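Local coordinates for protein ethylbenzene dehydrogenase alpha-subunit (Aromatoleum aromaticum, PDB 2IVF) that is a molybdopterin oxidoreductase-family subunit that holds a molybdenum atom, the dinucleotides MGD and MD1 and an iron/sulfur cluster, at residues K832-V837 / P842-G847; I934-M939 / R967-S972; A282-P287 / P913-V918. One frame throughout, in Å; residues are numbered along the deposited sequence.

Interaction 1 (K832-V837 / P842-G847); sequences KDTPMV and PFKITG. With MGD (2-amino-5,6-dimercapto-7-methyl-3,7,8a,9-tetrahydro-8-oxa-1,3,9,10-tetraaza-anthracen-4-one guanosine dinucleotide), chain M.
Thr834 and Lys844 are the pair that joins the irregular loop 832-837 to the strand 843-846. Asp833 comes just before the touching point; its OD2 lies 4.6 Å from Lys844 NZ, too far for direct contact, and may add a long-range attraction. At Thr834 the hydroxyl stands beside the backbone N (chi1 -43°), and OG1 accepts a hydrogen bond from Lys844 NZ at 3.1 Å. The lysine reaches it with a chain that is extended beyond CG, so its ammonium end lies well clear of the strand that carries it, and the two side chains run antiparallel alongside each other. A water closes the gap beside them, donating to Thr834 O at 2.7 Å and accepting a weak bond from Lys844 NZ at 3.0 Å. Past Thr834 the loop bends in an inverse gamma turn centred on Met836, and Val837 pairs through its backbone with Arg970. Downstream on the strand, Thr846 turns to MGD, its CG2 lying 3.8 Å from MGD N7. Since NZ also donates to the carbonyl oxygen of Val300, the ammonium group is held by a hydroxyl and a carbonyl, and more weakly by a water; loop and strand are thus joined by a wholly polar contact, which the carboxylate of Asp833 does not touch.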
loop_
_atom_site.group_PDB
_atom_site.type_symbol
_atom_site.label_atom_id
_atom_site.label_comp_id
_atom_site.label_asym_id
_atom_site.label_seq_id
_atom_site.Cartn_x
_atom_site.Cartn_y
_atom_site.Cartn_z
ATOM N N LYS A 832 31.269 -3.276 6.098
ATOM C CA LYS A 832 31.801 -2.417 5.042
ATOM C C LYS A 832 30.771 -1.385 4.747
ATOM O O LYS A 832 29.611 -1.724 4.562
ATOM C CB LYS A 832 32.081 -3.185 3.753
ATOM C CG LYS A 832 33.318 -4.124 3.839
ATOM C CD LYS A 832 33.571 -4.842 2.482
ATOM C CE LYS A 832 34.817 -5.727 2.432
ATOM N NZ LYS A 832 34.955 -6.266 1.048
ATOM N N ASP A 833 31.188 -0.129 4.684
ATOM C CA ASP A 833 30.256 0.909 4.295
ATOM C C ASP A 833 29.852 0.769 2.820
ATOM O O ASP A 833 30.570 0.189 1.989
ATOM C CB ASP A 833 30.710 2.308 4.719
ATOM C CG ASP A 833 30.408 2.584 6.238
ATOM O OD1 ASP A 833 31.340 2.909 6.972
ATOM O OD2 ASP A 833 29.242 2.450 6.717
ATOM N N THR A 834 28.624 1.176 2.523
ATOM C CA THR A 834 28.162 1.170 1.143
ATOM C C THR A 834 29.185 1.811 0.245
ATOM O O THR A 834 29.717 2.882 0.582
ATOM C CB THR A 834 26.902 2.018 1.027
ATOM O OG1 THR A 834 26.056 1.729 2.151
ATOM C CG2 THR A 834 26.187 1.737 -0.312
ATOM N N PRO A 835 29.501 1.181 -0.898
ATOM C CA PRO A 835 30.343 1.846 -1.878
ATOM C C PRO A 835 29.741 3.189 -2.313
ATOM O O PRO A 835 28.539 3.375 -2.216
ATOM C CB PRO A 835 30.338 0.859 -3.020
ATOM C CG PRO A 835 30.244 -0.438 -2.358
ATOM C CD PRO A 835 29.188 -0.194 -1.324
ATOM N N MET A 836 30.583 4.122 -2.715
ATOM C CA MET A 836 30.145 5.460 -3.121
ATOM C C MET A 836 29.601 5.423 -4.547
ATOM O O MET A 836 30.073 6.092 -5.451
ATOM C CB MET A 836 31.299 6.475 -2.953
ATOM C CG MET A 836 31.494 6.833 -1.445
ATOM S SD MET A 836 32.814 8.017 -1.180
ATOM C CE MET A 836 31.858 9.523 -1.433
ATOM N N VAL A 837 28.578 4.594 -4.732
ATOM C CA VAL A 837 27.881 4.491 -6.004
ATOM C C VAL A 837 27.222 5.839 -6.318
ATOM O O VAL A 837 26.443 6.347 -5.509
ATOM C CB VAL A 837 26.777 3.429 -5.962
ATOM C CG1 VAL A 837 26.142 3.247 -7.356
ATOM C CG2 VAL A 837 27.285 2.068 -5.339
ATOM N N PRO A 842 26.386 13.763 -0.852
ATOM C CA PRO A 842 26.199 13.619 0.579
ATOM C C PRO A 842 24.996 12.839 1.078
ATOM O O PRO A 842 25.057 12.401 2.218
ATOM C CB PRO A 842 26.121 15.064 1.058
ATOM C CG PRO A 842 25.463 15.735 -0.002
ATOM C CD PRO A 842 25.900 15.067 -1.305
ATOM N N PHE A 843 23.935 12.631 0.287
ATOM C CA PHE A 843 22.806 11.870 0.804
ATOM C C PHE A 843 22.966 10.419 0.386
ATOM O O PHE A 843 23.542 10.120 -0.654
ATOM C CB PHE A 843 21.446 12.368 0.315
ATOM C CG PHE A 843 21.092 13.730 0.819
ATOM C CD1 PHE A 843 21.623 14.847 0.204
ATOM C CD2 PHE A 843 20.261 13.900 1.942
ATOM C CE1 PHE A 843 21.320 16.122 0.671
ATOM C CE2 PHE A 843 19.960 15.177 2.408
ATOM C CZ PHE A 843 20.471 16.275 1.769
ATOM N N LYS A 844 22.480 9.537 1.232
ATOM C CA LYS A 844 22.292 8.126 0.891
ATOM C C LYS A 844 20.817 7.903 0.660
ATOM O O LYS A 844 19.995 8.138 1.552
ATOM C CB LYS A 844 22.830 7.229 1.989
ATOM C CG LYS A 844 24.313 7.039 1.915
ATOM C CD LYS A 844 24.691 5.873 2.805
ATOM C CE LYS A 844 26.144 5.580 2.733
ATOM N NZ LYS A 844 26.454 4.446 3.628
ATOM N N ILE A 845 20.470 7.458 -0.556
ATOM C CA ILE A 845 19.087 7.315 -0.917
ATOM C C ILE A 845 18.643 5.891 -0.635
ATOM O O ILE A 845 19.285 4.923 -1.053
ATOM C CB ILE A 845 18.839 7.750 -2.400
ATOM C CG1 ILE A 845 17.337 7.861 -2.688
ATOM C CG2 ILE A 845 19.577 6.819 -3.423
ATOM C CD1 ILE A 845 17.078 8.854 -3.849
ATOM N N THR A 846 17.523 5.782 0.056
ATOM C CA THR A 846 16.908 4.517 0.293
ATOM C C THR A 846 15.490 4.523 -0.289
ATOM O O THR A 846 14.964 5.570 -0.725
ATOM C CB THR A 846 16.882 4.143 1.803
ATOM O OG1 THR A 846 16.038 5.041 2.534
ATOM C CG2 THR A 846 18.316 4.119 2.417
ATOM N N GLY A 847 14.878 3.350 -0.312
ATOM C CA GLY A 847 13.536 3.210 -0.827
ATOM C C GLY A 847 12.656 2.275 -0.033
ATOM O O GLY A 847 12.884 2.010 1.141
HETATM P PB MGD M . 11.249 -2.636 1.738
HETATM O O1B MGD M . 9.937 -2.020 1.398
HETATM O O2B MGD M . 12.335 -2.403 0.752
HETATM O O3B MGD M . 11.228 -4.187 2.022
HETATM O O3A MGD M . 8.949 -5.116 1.363
HETATM P PA MGD M . 10.038 -5.171 2.528
HETATM O O1A MGD M . 9.353 -4.691 3.733
HETATM O O2A MGD M . 10.660 -6.482 2.568
HETATM O "O5'" MGD M . 11.753 -2.087 3.163
HETATM C "C5'" MGD M . 11.811 -0.670 3.386
HETATM C "C4'" MGD M . 12.603 -0.374 4.656
HETATM O "O4'" MGD M . 13.973 -0.695 4.461
HETATM C "C3'" MGD M . 12.594 1.136 4.725
HETATM O "O3'" MGD M . 11.487 1.508 5.537
HETATM C "C2'" MGD M . 13.939 1.453 5.390
HETATM O "O2'" MGD M . 13.716 2.012 6.698
HETATM C "C1'" MGD M . 14.635 0.083 5.470
HETATM N N9 MGD M . 16.064 0.245 5.113
HETATM C C8 MGD M . 16.593 0.787 4.005
HETATM N N7 MGD M . 17.928 0.707 4.029
HETATM C C5 MGD M . 18.244 0.076 5.189
HETATM C C6 MGD M . 19.415 -0.294 5.836
HETATM O O6 MGD M . 20.558 -0.074 5.417
HETATM N N1 MGD M . 19.293 -0.957 7.061
HETATM C C2 MGD M . 18.076 -1.249 7.695
HETATM N N2 MGD M . 18.062 -1.892 8.913
HETATM N N3 MGD M . 16.958 -0.904 7.041
HETATM C C4 MGD M . 17.035 -0.242 5.846
HETATM C C10 MGD M . 9.260 -5.482 0.069
HETATM C C11 MGD M . 8.183 -6.410 -0.436
HETATM O O11 MGD M . 6.987 -5.752 -0.345
HETATM C C12 MGD M . 8.425 -6.970 -1.845
HETATM S S12 MGD M . 10.041 -7.332 -2.436
HETATM C C13 MGD M . 7.354 -7.202 -2.672
HETATM S S13 MGD M . 7.628 -7.858 -4.248
HETATM C C14 MGD M . 5.969 -6.873 -2.232
HETATM N N15 MGD M . 5.627 -5.562 -2.853
HETATM C C16 MGD M . 4.718 -4.677 -2.242
HETATM C C17 MGD M . 4.268 -3.531 -2.847
HETATM O O17 MGD M . 4.667 -3.194 -3.988
HETATM N N18 MGD M . 3.362 -2.720 -2.135
HETATM C C19 MGD M . 2.904 -3.036 -0.893
HETATM N N19 MGD M . 2.042 -2.186 -0.300
HETATM N N20 MGD M . 3.396 -4.145 -0.320
HETATM C C21 MGD M . 4.242 -4.962 -0.967
HETATM N N22 MGD M . 4.723 -6.112 -0.349
HETATM C C23 MGD M . 5.983 -6.708 -0.686
HETATM O O HOH W 1 29.075 4.881 2.204
#

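Interaction 2 (I934-M939 / R967-S972); sequences ILLIGM and RGVRVS. With MD1 (phosphoric acid 4-(2-amino-4-oxo-3,4,5,6,-tetrahydro-pteridin-6-yl)-2-hydroxy-3,4-dimercapto-but-3-en-yl ester guanylate ester), chain N.
Both methyl groups of Val969 sit on successive carbonyl oxygens, CG1 at 3.6 Å from Leu935 O and CG2 at 3.5 Å from Leu936 O, and no hydrogen bond passes directly between the segments. With CG1 anti to the backbone N (chi1 166°) and CG2 anti to the carbonyl carbon, the valine spreads its branches toward both oxygens. Each oxygen has a polar partner as well: Leu936 O takes the N-H of Gly938 at 2.7 Å in a classic gamma turn centred on Ile937, while Asn896 ND2 donates to Leu935 O and to Arg970 O and so bridges the segments from outside. The strand 969-975 belongs to the six-stranded sheet of the molybdopterin dinucleotide binding domain, a family of the double-psi beta-barrel clan, and 934-939 is a loop laid against it. Leu935 crosses Val971 at about a right angle, CD1 meeting CG1 at 3.7 Å. Leu936 divides its tip: CD2 lies 4.1 Å from Val969 CB, and CD1 approaches MD1 N16 at 3.4 Å. Before the strand, the bent chain of Arg967 (chi2 -74°) brings its guanidinium edge to the same pterin, NH2 donating in plane to MD1 O14 at 2.8 Å with an N-H...O angle of 160°. NH2 also forms a salt bridge with MGD O2B, while NE donates to Ser447 OG.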
loop_
_atom_site.group_PDB
_atom_site.type_symbol
_atom_site.label_atom_id
_atom_site.label_comp_id
_atom_site.label_asym_id
_atom_site.label_seq_id
_atom_site.Cartn_x
_atom_site.Cartn_y
_atom_site.Cartn_z
ATOM N N ILE A 934 16.653 6.129 -12.229
ATOM C CA ILE A 934 17.580 6.434 -13.288
ATOM C C ILE A 934 18.989 6.562 -12.717
ATOM O O ILE A 934 19.968 6.262 -13.410
ATOM C CB ILE A 934 17.188 7.712 -14.079
ATOM C CG1 ILE A 934 17.951 7.822 -15.398
ATOM C CG2 ILE A 934 17.477 9.040 -13.271
ATOM C CD1 ILE A 934 17.395 8.881 -16.296
ATOM N N LEU A 935 19.114 6.988 -11.470
ATOM C CA LEU A 935 20.464 7.264 -10.908
ATOM C C LEU A 935 21.040 6.149 -10.017
ATOM O O LEU A 935 22.072 6.345 -9.374
ATOM C CB LEU A 935 20.492 8.621 -10.190
ATOM C CG LEU A 935 19.334 8.980 -9.259
ATOM C CD1 LEU A 935 19.464 8.122 -8.017
ATOM C CD2 LEU A 935 19.382 10.428 -8.943
ATOM N N LEU A 936 20.407 4.975 -10.051
ATOM C CA LEU A 936 20.649 3.935 -9.031
ATOM C C LEU A 936 21.674 2.891 -9.404
ATOM O O LEU A 936 22.198 2.244 -8.515
ATOM C CB LEU A 936 19.350 3.298 -8.563
ATOM C CG LEU A 936 18.341 4.211 -7.828
ATOM C CD1 LEU A 936 17.092 3.354 -7.470
ATOM C CD2 LEU A 936 18.891 4.939 -6.510
ATOM N N ILE A 937 22.003 2.825 -10.697
ATOM C CA ILE A 937 23.166 2.131 -11.268
ATOM C C ILE A 937 23.116 0.639 -11.212
ATOM O O ILE A 937 23.380 0.007 -12.220
ATOM C CB ILE A 937 24.512 2.602 -10.652
ATOM C CG1 ILE A 937 24.684 4.130 -10.754
ATOM C CG2 ILE A 937 25.678 1.878 -11.312
ATOM C CD1 ILE A 937 24.226 4.678 -12.000
ATOM N N GLY A 938 22.908 0.090 -10.021
ATOM C CA GLY A 938 22.718 -1.333 -9.823
ATOM C C GLY A 938 24.010 -2.107 -9.769
ATOM O O GLY A 938 24.090 -3.212 -10.289
ATOM N N MET A 939 25.026 -1.536 -9.154
ATOM C CA MET A 939 26.337 -2.169 -9.106
ATOM C C MET A 939 26.195 -3.563 -8.499
ATOM O O MET A 939 25.795 -3.674 -7.357
ATOM C CB MET A 939 27.293 -1.341 -8.233
ATOM C CG MET A 939 27.594 0.054 -8.727
ATOM S SD MET A 939 28.488 0.065 -10.312
ATOM C CE MET A 939 30.136 -0.483 -9.838
ATOM N N ARG A 967 20.183 0.672 -2.503
ATOM C CA ARG A 967 19.978 1.237 -1.209
ATOM C C ARG A 967 21.310 1.822 -0.741
ATOM O O ARG A 967 22.326 1.091 -0.588
ATOM C CB ARG A 967 19.468 0.155 -0.240
ATOM C CG ARG A 967 18.168 -0.527 -0.625
ATOM C CD ARG A 967 16.975 0.433 -0.387
ATOM N NE ARG A 967 15.680 -0.227 -0.391
ATOM C CZ ARG A 967 14.841 -0.296 -1.417
ATOM N NH1 ARG A 967 15.124 0.254 -2.584
ATOM N NH2 ARG A 967 13.683 -0.913 -1.264
ATOM N N GLY A 968 21.336 3.148 -0.574
ATOM C CA GLY A 968 22.515 3.825 -0.113
ATOM C C GLY A 968 23.305 4.474 -1.230
ATOM O O GLY A 968 24.371 5.018 -1.003
ATOM N N VAL A 969 22.783 4.408 -2.457
ATOM C CA VAL A 969 23.382 5.142 -3.546
ATOM C C VAL A 969 23.472 6.616 -3.146
ATOM O O VAL A 969 22.619 7.149 -2.403
ATOM C CB VAL A 969 22.625 4.922 -4.848
ATOM C CG1 VAL A 969 23.032 5.979 -5.954
ATOM C CG2 VAL A 969 22.915 3.474 -5.346
ATOM N N ARG A 970 24.519 7.261 -3.610
ATOM C CA ARG A 970 24.740 8.638 -3.296
ATOM C C ARG A 970 23.979 9.556 -4.232
ATOM O O ARG A 970 24.051 9.419 -5.451
ATOM C CB ARG A 970 26.226 8.969 -3.405
ATOM C CG ARG A 970 27.105 8.211 -2.417
ATOM C CD ARG A 970 26.590 8.262 -0.985
ATOM N NE ARG A 970 27.505 7.703 0.016
ATOM C CZ ARG A 970 28.461 8.403 0.660
ATOM N NH1 ARG A 970 28.683 9.695 0.431
ATOM N NH2 ARG A 970 29.232 7.815 1.568
ATOM N N VAL A 971 23.317 10.546 -3.646
ATOM C CA VAL A 971 22.707 11.618 -4.399
ATOM C C VAL A 971 22.971 12.943 -3.714
ATOM O O VAL A 971 23.219 12.978 -2.529
ATOM C CB VAL A 971 21.201 11.438 -4.547
ATOM C CG1 VAL A 971 20.932 10.134 -5.297
ATOM C CG2 VAL A 971 20.474 11.512 -3.180
ATOM N N SER A 972 22.985 14.007 -4.513
ATOM C CA SER A 972 22.908 15.386 -4.031
ATOM C C SER A 972 21.466 15.866 -4.251
ATOM O O SER A 972 20.775 15.343 -5.097
ATOM C CB SER A 972 23.886 16.236 -4.814
ATOM O OG SER A 972 25.197 16.192 -4.256
HETATM P PB MD1 N . 7.695 -4.990 -11.756
HETATM O O3B MD1 N . 6.454 -4.112 -11.317
HETATM O O1B MD1 N . 7.273 -6.412 -11.668
HETATM O O2B MD1 N . 8.402 -4.438 -12.933
HETATM O O3A MD1 N . 8.688 -4.733 -10.546
HETATM C C10 MD1 N . 8.709 -5.557 -9.360
HETATM C C11 MD1 N . 9.669 -4.834 -8.429
HETATM O O11 MD1 N . 8.866 -3.726 -7.895
HETATM C C12 MD1 N . 10.063 -5.730 -7.286
HETATM S S12 MD1 N . 9.184 -7.146 -6.903
HETATM C C13 MD1 N . 11.108 -5.407 -6.457
HETATM S S13 MD1 N . 11.542 -6.362 -5.135
HETATM C C14 MD1 N . 11.957 -4.212 -6.671
HETATM N N15 MD1 N . 12.010 -3.221 -5.651
HETATM C C16 MD1 N . 12.672 -2.036 -5.841
HETATM C C15 MD1 N . 12.776 -1.185 -4.757
HETATM O O14 MD1 N . 12.292 -1.488 -3.633
HETATM N N17 MD1 N . 13.367 0.007 -5.023
HETATM C C17 MD1 N . 13.896 0.305 -6.279
HETATM N N16 MD1 N . 14.476 1.490 -6.414
HETATM N N18 MD1 N . 13.818 -0.568 -7.297
HETATM C C20 MD1 N . 13.224 -1.723 -7.085
HETATM N N8 MD1 N . 13.187 -2.631 -8.095
HETATM C C7 MD1 N . 12.510 -3.897 -8.040
HETATM P PA MD1 N . 5.488 -3.098 -12.111
HETATM O O1A MD1 N . 4.224 -3.072 -11.315
HETATM O O2A MD1 N . 6.212 -1.817 -12.275
HETATM O "O5'" MD1 N . 5.235 -3.735 -13.533
HETATM C "C5'" MD1 N . 4.404 -4.890 -13.569
HETATM C "C4'" MD1 N . 3.358 -4.715 -14.591
HETATM O "O4'" MD1 N . 2.515 -5.845 -14.404
HETATM C "C1'" MD1 N . 1.223 -5.395 -14.815
HETATM N N9 MD1 N . 0.111 -6.230 -14.342
HETATM C C4 MD1 N . -0.549 -7.069 -15.127
HETATM N N3 MD1 N . -0.359 -7.358 -16.436
HETATM C C2 MD1 N . -1.135 -8.256 -17.043
HETATM N N2 MD1 N . -0.942 -8.564 -18.353
HETATM N N1 MD1 N . -2.177 -8.808 -16.323
HETATM C C6 MD1 N . -2.427 -8.558 -14.996
HETATM O O6 MD1 N . -3.340 -9.159 -14.429
HETATM C C5 MD1 N . -1.569 -7.650 -14.355
HETATM N N7 MD1 N . -1.493 -7.136 -13.132
HETATM C C8 MD1 N . -0.463 -6.285 -13.136
HETATM C "C2'" MD1 N . 1.095 -3.996 -14.222
HETATM O "O2'" MD1 N . 0.146 -3.153 -14.920
HETATM C "C3'" MD1 N . 2.536 -3.464 -14.255
HETATM O "O3'" MD1 N . 2.723 -2.461 -15.288
#

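Interaction 3 (A282-P287 / P913-V918); sequences APDFNP and PKQCIV. With MGD (2-amino-5,6-dimercapto-7-methyl-3,7,8a,9-tetrahydro-8-oxa-1,3,9,10-tetraaza-anthracen-4-one guanosine dinucleotide), chain M.
Pro283 and Gln915 bring the backbones nearest, their CA atoms 7.7 Å apart, so side chains span the gap. The loop 282-287 follows strand 277-281 of a four-stranded parallel sheet, and strand 915-917 is part of the six-stranded sheet of the dinucleotide binding domain, of the double-psi beta-barrel clan; the nucleoside end of MGD is held at this junction. Asp284 is the hub. Its OD1 accepts the ribose hydroxyl MGD O2' at 2.7 Å and Gln915 NE2 at 3.0 Å. The hydrogen bond from the amide is nearly straight (173°); OD1 lies in the plane of the glutamine amide, but the donor meets OD1 from 56° out of the carboxylate plane. Gln915 points across in an extended chain, CG anti to the backbone N, and its amide is fixed from outside: Gln912 N donates to OE1, and NE2 also donates to Thr846 OG1. The other carboxylate oxygen, Asp284 OD2, rests on the Ile917 methyl CD1 at 3.5 Å. Pro283 wedges between amide and base: CG lies 3.6 Å from Gln915 NE2, while CD sits over the guanine face at 3.3 Å from MGD C4. Phe285, centre of an inverse gamma turn, packs on Arg292 of the beta-subunit, so the ribose-binding loop also adjoins the subunit interface. The turn returns Asn286 to the ribose, where ND2 donates to MGD O3' at 3.0 Å with an N-H...O angle of 143°.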
loop_
_atom_site.group_PDB
_atom_site.type_symbol
_atom_site.label_atom_id
_atom_site.label_comp_id
_atom_site.label_asym_id
_atom_site.label_seq_id
_atom_site.Cartn_x
_atom_site.Cartn_y
_atom_site.Cartn_z
ATOM N N ALA A 282 16.101 0.371 11.327
ATOM C CA ALA A 282 15.882 1.149 10.128
ATOM C C ALA A 282 16.685 2.436 10.276
ATOM O O ALA A 282 16.769 2.993 11.386
ATOM C CB ALA A 282 14.390 1.485 9.934
ATOM N N PRO A 283 17.160 2.969 9.169
ATOM C CA PRO A 283 17.853 4.251 9.273
ATOM C C PRO A 283 16.893 5.360 9.666
ATOM O O PRO A 283 17.233 6.177 10.528
ATOM C CB PRO A 283 18.468 4.457 7.893
ATOM C CG PRO A 283 17.936 3.416 7.047
ATOM C CD PRO A 283 17.180 2.410 7.822
ATOM N N ASP A 284 15.702 5.335 9.091
ATOM C CA ASP A 284 14.633 6.265 9.417
ATOM C C ASP A 284 13.731 5.660 10.470
ATOM O O ASP A 284 13.606 4.435 10.601
ATOM C CB ASP A 284 13.827 6.669 8.184
ATOM C CG ASP A 284 13.294 5.466 7.379
ATOM O OD1 ASP A 284 14.101 4.623 6.991
ATOM O OD2 ASP A 284 12.090 5.423 7.104
ATOM N N PHE A 285 13.090 6.519 11.231
ATOM C CA PHE A 285 12.026 6.075 12.152
ATOM C C PHE A 285 10.857 5.746 11.257
ATOM O O PHE A 285 9.992 6.571 11.046
ATOM C CB PHE A 285 11.695 7.213 13.127
ATOM C CG PHE A 285 10.779 6.841 14.265
ATOM C CD1 PHE A 285 11.152 5.883 15.205
ATOM C CD2 PHE A 285 9.582 7.498 14.431
ATOM C CE1 PHE A 285 10.314 5.581 16.278
ATOM C CE2 PHE A 285 8.756 7.201 15.516
ATOM C CZ PHE A 285 9.126 6.265 16.426
ATOM N N ASN A 286 10.841 4.520 10.718
ATOM C CA ASN A 286 10.050 4.199 9.537
ATOM C C ASN A 286 8.567 3.924 9.864
ATOM O O ASN A 286 8.163 3.974 11.040
ATOM C CB ASN A 286 10.781 3.090 8.722
ATOM C CG ASN A 286 10.400 1.675 9.118
ATOM O OD1 ASN A 286 9.677 1.453 10.077
ATOM N ND2 ASN A 286 10.932 0.687 8.371
ATOM N N PRO A 287 7.744 3.790 8.841
ATOM C CA PRO A 287 6.291 3.652 9.040
ATOM C C PRO A 287 5.820 2.483 9.890
ATOM O O PRO A 287 4.659 2.473 10.274
ATOM C CB PRO A 287 5.738 3.576 7.609
ATOM C CG PRO A 287 6.727 4.363 6.820
ATOM C CD PRO A 287 8.072 3.924 7.417
ATOM N N PRO A 913 19.082 12.255 9.250
ATOM C CA PRO A 913 19.912 13.216 8.519
ATOM C C PRO A 913 20.822 12.578 7.465
ATOM O O PRO A 913 21.530 11.600 7.766
ATOM C CB PRO A 913 20.791 13.831 9.620
ATOM C CG PRO A 913 19.854 13.845 10.826
ATOM C CD PRO A 913 19.166 12.478 10.707
ATOM N N LYS A 914 20.798 13.154 6.269
ATOM C CA LYS A 914 21.608 12.716 5.107
ATOM C C LYS A 914 21.148 11.384 4.547
ATOM O O LYS A 914 21.795 10.806 3.710
ATOM C CB LYS A 914 23.103 12.710 5.410
ATOM C CG LYS A 914 23.659 14.058 5.949
ATOM C CD LYS A 914 23.160 15.294 5.203
ATOM C CE LYS A 914 23.609 16.626 5.922
ATOM N NZ LYS A 914 22.880 16.784 7.255
ATOM N N GLN A 915 19.998 10.940 4.987
ATOM C CA GLN A 915 19.250 9.900 4.282
ATOM C C GLN A 915 18.195 10.654 3.463
ATOM O O GLN A 915 17.706 11.684 3.913
ATOM C CB GLN A 915 18.565 8.968 5.284
ATOM C CG GLN A 915 17.643 7.881 4.669
ATOM C CD GLN A 915 16.721 7.225 5.671
ATOM O OE1 GLN A 915 16.491 7.762 6.728
ATOM N NE2 GLN A 915 16.174 6.065 5.314
ATOM N N CYS A 916 17.807 10.146 2.298
ATOM C CA CYS A 916 16.522 10.562 1.716
ATOM C C CYS A 916 15.894 9.299 1.160
ATOM O O CYS A 916 16.583 8.301 0.894
ATOM C CB CYS A 916 16.679 11.612 0.623
ATOM S SG CYS A 916 17.740 11.076 -0.775
ATOM N N ILE A 917 14.583 9.344 1.014
ATOM C CA ILE A 917 13.807 8.165 0.716
ATOM C C ILE A 917 12.858 8.412 -0.434
ATOM O O ILE A 917 12.108 9.401 -0.421
ATOM C CB ILE A 917 12.919 7.815 1.913
ATOM C CG1 ILE A 917 13.762 7.703 3.200
ATOM C CG2 ILE A 917 12.115 6.520 1.646
ATOM C CD1 ILE A 917 12.896 7.533 4.471
ATOM N N VAL A 918 12.850 7.497 -1.400
ATOM C CA VAL A 918 11.809 7.468 -2.417
ATOM C C VAL A 918 11.274 6.050 -2.514
ATOM O O VAL A 918 11.996 5.136 -2.878
ATOM C CB VAL A 918 12.347 7.910 -3.815
ATOM C CG1 VAL A 918 11.222 7.909 -4.856
ATOM C CG2 VAL A 918 13.061 9.275 -3.750
HETATM P PB MGD M . 11.249 -2.636 1.738
HETATM O O1B MGD M . 9.937 -2.020 1.398
HETATM O O2B MGD M . 12.335 -2.403 0.752
HETATM O O3B MGD M . 11.228 -4.187 2.022
HETATM O O3A MGD M . 8.949 -5.116 1.363
HETATM P PA MGD M . 10.038 -5.171 2.528
HETATM O O1A MGD M . 9.353 -4.691 3.733
HETATM O O2A MGD M . 10.660 -6.482 2.568
HETATM O "O5'" MGD M . 11.753 -2.087 3.163
HETATM C "C5'" MGD M . 11.811 -0.670 3.386
HETATM C "C4'" MGD M . 12.603 -0.374 4.656
HETATM O "O4'" MGD M . 13.973 -0.695 4.461
HETATM C "C3'" MGD M . 12.594 1.136 4.725
HETATM O "O3'" MGD M . 11.487 1.508 5.537
HETATM C "C2'" MGD M . 13.939 1.453 5.390
HETATM O "O2'" MGD M . 13.716 2.012 6.698
HETATM C "C1'" MGD M . 14.635 0.083 5.470
HETATM N N9 MGD M . 16.064 0.245 5.113
HETATM C C8 MGD M . 16.593 0.787 4.005
HETATM N N7 MGD M . 17.928 0.707 4.029
HETATM C C5 MGD M . 18.244 0.076 5.189
HETATM C C6 MGD M . 19.415 -0.294 5.836
HETATM O O6 MGD M . 20.558 -0.074 5.417
HETATM N N1 MGD M . 19.293 -0.957 7.061
HETATM C C2 MGD M . 18.076 -1.249 7.695
HETATM N N2 MGD M . 18.062 -1.892 8.913
HETATM N N3 MGD M . 16.958 -0.904 7.041
HETATM C C4 MGD M . 17.035 -0.242 5.846
HETATM C C10 MGD M . 9.260 -5.482 0.069
HETATM C C11 MGD M . 8.183 -6.410 -0.436
HETATM O O11 MGD M . 6.987 -5.752 -0.345
HETATM C C12 MGD M . 8.425 -6.970 -1.845
HETATM S S12 MGD M . 10.041 -7.332 -2.436
HETATM C C13 MGD M . 7.354 -7.202 -2.672
HETATM S S13 MGD M . 7.628 -7.858 -4.248
HETATM C C14 MGD M . 5.969 -6.873 -2.232
HETATM N N15 MGD M . 5.627 -5.562 -2.853
HETATM C C16 MGD M . 4.718 -4.677 -2.242
HETATM C C17 MGD M . 4.268 -3.531 -2.847
HETATM O O17 MGD M . 4.667 -3.194 -3.988
HETATM N N18 MGD M . 3.362 -2.720 -2.135
HETATM C C19 MGD M . 2.904 -3.036 -0.893
HETATM N N19 MGD M . 2.042 -2.186 -0.300
HETATM N N20 MGD M . 3.396 -4.145 -0.320
HETATM C C21 MGD M . 4.242 -4.962 -0.967
HETATM N N22 MGD M . 4.723 -6.112 -0.349
HETATM C C23 MGD M . 5.983 -6.708 -0.686
#

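All three contacts reach one six-stranded sheet, in which strand 843-846 lies between 969-975 and 915-917. Backbone hydrogen bonds join them: Ile845 with Gly968 and Val969 links interactions 1 and 2, while Lys844 with Lys914 and Thr846 with Cys916 link interactions 1 and 3. Interaction 1 is partly buried and depends on an ammonium group and water; interactions 2 and 3 are buried, the former aliphatic packing with methyls against carbonyl oxygens, the latter centred on a hydrogen bond from amide to carboxylate. Interaction 1, between near neighbours in sequence, is nested within the long loop closed by interaction 3, which joins two family regions; interaction 2 follows both. All three reach MGD, interaction 2 through Arg967, which also bonds MD1.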